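Local coordinates for protein putative glutathione S-transferase (Sinorhizobium meliloti, PDB 4MDC) that probably acts as a homodimeric glutathione transferase, joining the thiol of glutathione to electrophilic substrates, at residues 203-208 against 241-246. Sequence-based numbering, arbitrary orientation.
Sequences LDYLGE and VTPVSH
Y205, the last helical residue of 191-205, is bound at two points to 241-246, through its phenol and through its own backbone carbonyl. The hydroxyl OH of Y205 donates to the carbonyl O of V241 at 2.7 Å, close to the line of that C=O bond, and V241 O lies at the ring's edge in its plane. P243 lies over one face: its CB stands 3.6 Å from the ring centroid, almost on the normal, a CH-pi contact. With CG anti to the backbone N (chi1 -173°), the ring runs beneath the proline toward V241, whose CG1 touches both CE1 of Y205 and CD2 of L206. The backbone O of Y205 accepts from V244 N at 3.0 Å and from a water that also donates to T242 O. The helix ends here in a Schellman motif, G207 taking positive phi while E208 N returns to L203 O and G207 N to D204 O. In the helical C-terminal domain of the GST fold, the loop after helix 231-235 passes this helix end, and L206 and V241 both reach I141 of helix 111-145. Farther along, H246 NE2 donates to D204 OD1 at 2.8 Å, nearly straight at 167°. The acceptor lies in the imidazole plane and is met on its syn side, 23° out of the carboxylate plane; W211 NE1 is a second donor, so OD1 takes two hydrogen bonds.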
ATOM      1  N   LEU B 203       1.540  -7.029 -17.979  1.00 16.08           N
ATOM      2  CA  LEU B 203       0.403  -6.998 -18.859  1.00 17.29           C
ATOM      3  C   LEU B 203       0.838  -7.239 -20.305  1.00 17.31           C
ATOM      4  O   LEU B 203       0.125  -7.923 -21.045  1.00 17.45           O
ATOM      5  CB  LEU B 203      -0.377  -5.704 -18.710  1.00 19.06           C
ATOM      6  CG  LEU B 203      -1.000  -5.615 -17.305  1.00 20.36           C
ATOM      7  CD1 LEU B 203      -1.571  -4.217 -17.057  1.00 21.45           C
ATOM      8  CD2 LEU B 203      -2.075  -6.643 -17.120  1.00 21.51           C
ATOM      9  N   ASP B 204       1.978  -6.653 -20.698  1.00 16.29           N
ATOM     10  CA  ASP B 204       2.444  -6.780 -22.080  1.00 16.82           C
ATOM     11  C   ASP B 204       2.901  -8.174 -22.357  1.00 16.94           C
ATOM     12  O   ASP B 204       2.604  -8.705 -23.460  1.00 17.93           O
ATOM     13  CB  ASP B 204       3.547  -5.767 -22.371  1.00 16.96           C
ATOM     14  CG  ASP B 204       3.780  -5.566 -23.888  1.00 16.92           C
ATOM     15  OD1 ASP B 204       2.798  -5.418 -24.648  1.00 15.35           O
ATOM     16  OD2 ASP B 204       4.977  -5.602 -24.246  1.00 18.98           O
ATOM     17  N   TYR B 205       3.556  -8.834 -21.409  1.00 17.39           N
ATOM     18  CA  TYR B 205       3.924 -10.273 -21.558  1.00 17.58           C
ATOM     19  C   TYR B 205       2.678 -11.079 -21.938  1.00 19.28           C
ATOM     20  O   TYR B 205       2.691 -11.974 -22.829  1.00 17.79           O
ATOM     21  CB  TYR B 205       4.429 -10.809 -20.234  1.00 18.11           C
ATOM     22  CG  TYR B 205       4.980 -12.212 -20.298  1.00 18.38           C
ATOM     23  CD1 TYR B 205       4.144 -13.321 -20.325  1.00 19.21           C
ATOM     24  CD2 TYR B 205       6.367 -12.424 -20.299  1.00 19.52           C
ATOM     25  CE1 TYR B 205       4.697 -14.619 -20.347  1.00 19.88           C
ATOM     26  CE2 TYR B 205       6.919 -13.700 -20.358  1.00 19.97           C
ATOM     27  CZ  TYR B 205       6.069 -14.785 -20.409  1.00 20.36           C
ATOM     28  OH  TYR B 205       6.609 -16.044 -20.437  1.00 22.23           O
ATOM     29  N   LEU B 206       1.582 -10.775 -21.276  1.00 18.70           N
ATOM     30  CA  LEU B 206       0.316 -11.486 -21.495  1.00 20.34           C
ATOM     31  C   LEU B 206      -0.486 -11.023 -22.736  1.00 20.00           C
ATOM     32  O   LEU B 206      -1.556 -11.548 -22.994  1.00 20.70           O
ATOM     33  CB  LEU B 206      -0.550 -11.347 -20.235  1.00 21.55           C
ATOM     34  CG  LEU B 206      -0.051 -12.110 -19.000  1.00 22.50           C
ATOM     35  CD1 LEU B 206      -0.817 -11.672 -17.761  1.00 21.81           C
ATOM     36  CD2 LEU B 206      -0.198 -13.614 -19.210  1.00 25.38           C
ATOM     37  N   GLY B 207       0.015 -10.004 -23.424  1.00 19.25           N
ATOM     38  CA  GLY B 207      -0.636  -9.472 -24.606  1.00 20.04           C
ATOM     39  C   GLY B 207      -1.907  -8.700 -24.343  1.00 19.48           C
ATOM     40  O   GLY B 207      -2.759  -8.599 -25.199  1.00 20.71           O
ATOM     41  N   GLU B 208      -2.023  -8.132 -23.148  1.00 18.99           N
ATOM     42  CA  GLU B 208      -3.249  -7.477 -22.720  1.00 19.40           C
ATOM     43  C   GLU B 208      -3.337  -5.976 -23.072  1.00 19.75           C
ATOM     44  O   GLU B 208      -4.371  -5.364 -22.841  1.00 20.13           O
ATOM     45  CB  GLU B 208      -3.435  -7.653 -21.203  1.00 19.81           C
ATOM     46  CG  GLU B 208      -3.525  -9.108 -20.775  1.00 20.72           C
ATOM     47  CD  GLU B 208      -4.904  -9.730 -21.012  1.00 23.48           C
ATOM     48  OE1 GLU B 208      -5.879  -9.016 -21.358  1.00 24.08           O
ATOM     49  OE2 GLU B 208      -5.013 -10.954 -20.840  1.00 24.53           O
ATOM     50  N   VAL B 241       3.695 -20.429 -19.939  1.00 29.51           N
ATOM     51  CA  VAL B 241       3.041 -19.319 -20.645  1.00 27.67           C
ATOM     52  C   VAL B 241       4.015 -18.653 -21.569  1.00 25.26           C
ATOM     53  O   VAL B 241       4.989 -18.037 -21.120  1.00 26.36           O
ATOM     54  CB  VAL B 241       2.476 -18.247 -19.660  1.00 29.43           C
ATOM     55  CG1 VAL B 241       1.620 -17.208 -20.388  1.00 29.60           C
ATOM     56  CG2 VAL B 241       1.673 -18.947 -18.577  1.00 31.38           C
ATOM     57  N   THR B 242       3.662 -18.636 -22.831  1.00 22.95           N
ATOM     58  CA  THR B 242       4.436 -17.991 -23.859  1.00 22.30           C
ATOM     59  C   THR B 242       4.085 -16.523 -23.954  1.00 23.07           C
ATOM     60  O   THR B 242       2.913 -16.194 -24.050  1.00 23.11           O
ATOM     61  CB  THR B 242       4.118 -18.692 -25.190  1.00 25.00           C
ATOM     62  OG1 THR B 242       4.335 -20.062 -24.936  1.00 23.35           O
ATOM     63  CG2 THR B 242       4.990 -18.211 -26.341  1.00 24.67           C
ATOM     64  N   PRO B 243       5.093 -15.664 -24.000  1.00 21.68           N
ATOM     65  CA  PRO B 243       4.753 -14.250 -24.119  1.00 22.22           C
ATOM     66  C   PRO B 243       4.223 -13.915 -25.509  1.00 23.34           C
ATOM     67  O   PRO B 243       4.506 -14.614 -26.470  1.00 22.81           O
ATOM     68  CB  PRO B 243       6.099 -13.565 -23.908  1.00 21.69           C
ATOM     69  CG  PRO B 243       7.110 -14.570 -24.365  1.00 22.38           C
ATOM     70  CD  PRO B 243       6.540 -15.898 -23.983  1.00 22.27           C
ATOM     71  N   VAL B 244       3.568 -12.760 -25.605  1.00 22.46           N
ATOM     72  CA  VAL B 244       3.196 -12.192 -26.915  1.00 23.33           C
ATOM     73  C   VAL B 244       4.482 -11.944 -27.750  1.00 23.05           C
ATOM     74  O   VAL B 244       5.550 -11.698 -27.201  1.00 20.20           O
ATOM     75  CB  VAL B 244       2.368 -10.898 -26.712  1.00 23.36           C
ATOM     76  CG1 VAL B 244       3.216  -9.700 -26.319  1.00 24.52           C
ATOM     77  CG2 VAL B 244       1.512 -10.597 -27.905  1.00 26.66           C
ATOM     78  N   SER B 245       4.374 -12.075 -29.072  1.00 24.71           N
ATOM     79  CA  SER B 245       5.548 -12.108 -29.950  1.00 27.09           C
ATOM     80  C   SER B 245       6.406 -10.842 -29.873  1.00 24.25           C
ATOM     81  O   SER B 245       7.612 -10.933 -29.949  1.00 23.88           O
ATOM     82  CB  SER B 245       5.164 -12.429 -31.423  1.00 28.97           C
ATOM     83  OG  SER B 245       4.357 -11.380 -31.928  1.00 35.11           O
ATOM     84  N   HIS B 246       5.787  -9.663 -29.660  1.00 23.56           N
ATOM     85  CA  HIS B 246       6.546  -8.409 -29.569  1.00 23.50           C
ATOM     86  C   HIS B 246       7.163  -8.132 -28.182  1.00 22.77           C
ATOM     87  O   HIS B 246       7.820  -7.093 -27.977  1.00 21.18           O
ATOM     88  CB  HIS B 246       5.671  -7.205 -29.934  1.00 23.17           C
ATOM     89  CG  HIS B 246       4.597  -6.909 -28.929  1.00 22.36           C
ATOM     90  ND1 HIS B 246       3.282  -7.271 -29.126  1.00 22.75           N
ATOM     91  CD2 HIS B 246       4.625  -6.248 -27.737  1.00 20.87           C
ATOM     92  CE1 HIS B 246       2.549  -6.870 -28.097  1.00 22.21           C
ATOM     93  NE2 HIS B 246       3.342  -6.257 -27.237  1.00 21.17           N
TER
HETATM   94  O   HOH W   1       1.121 -14.245 -23.464  1.00 37.48           O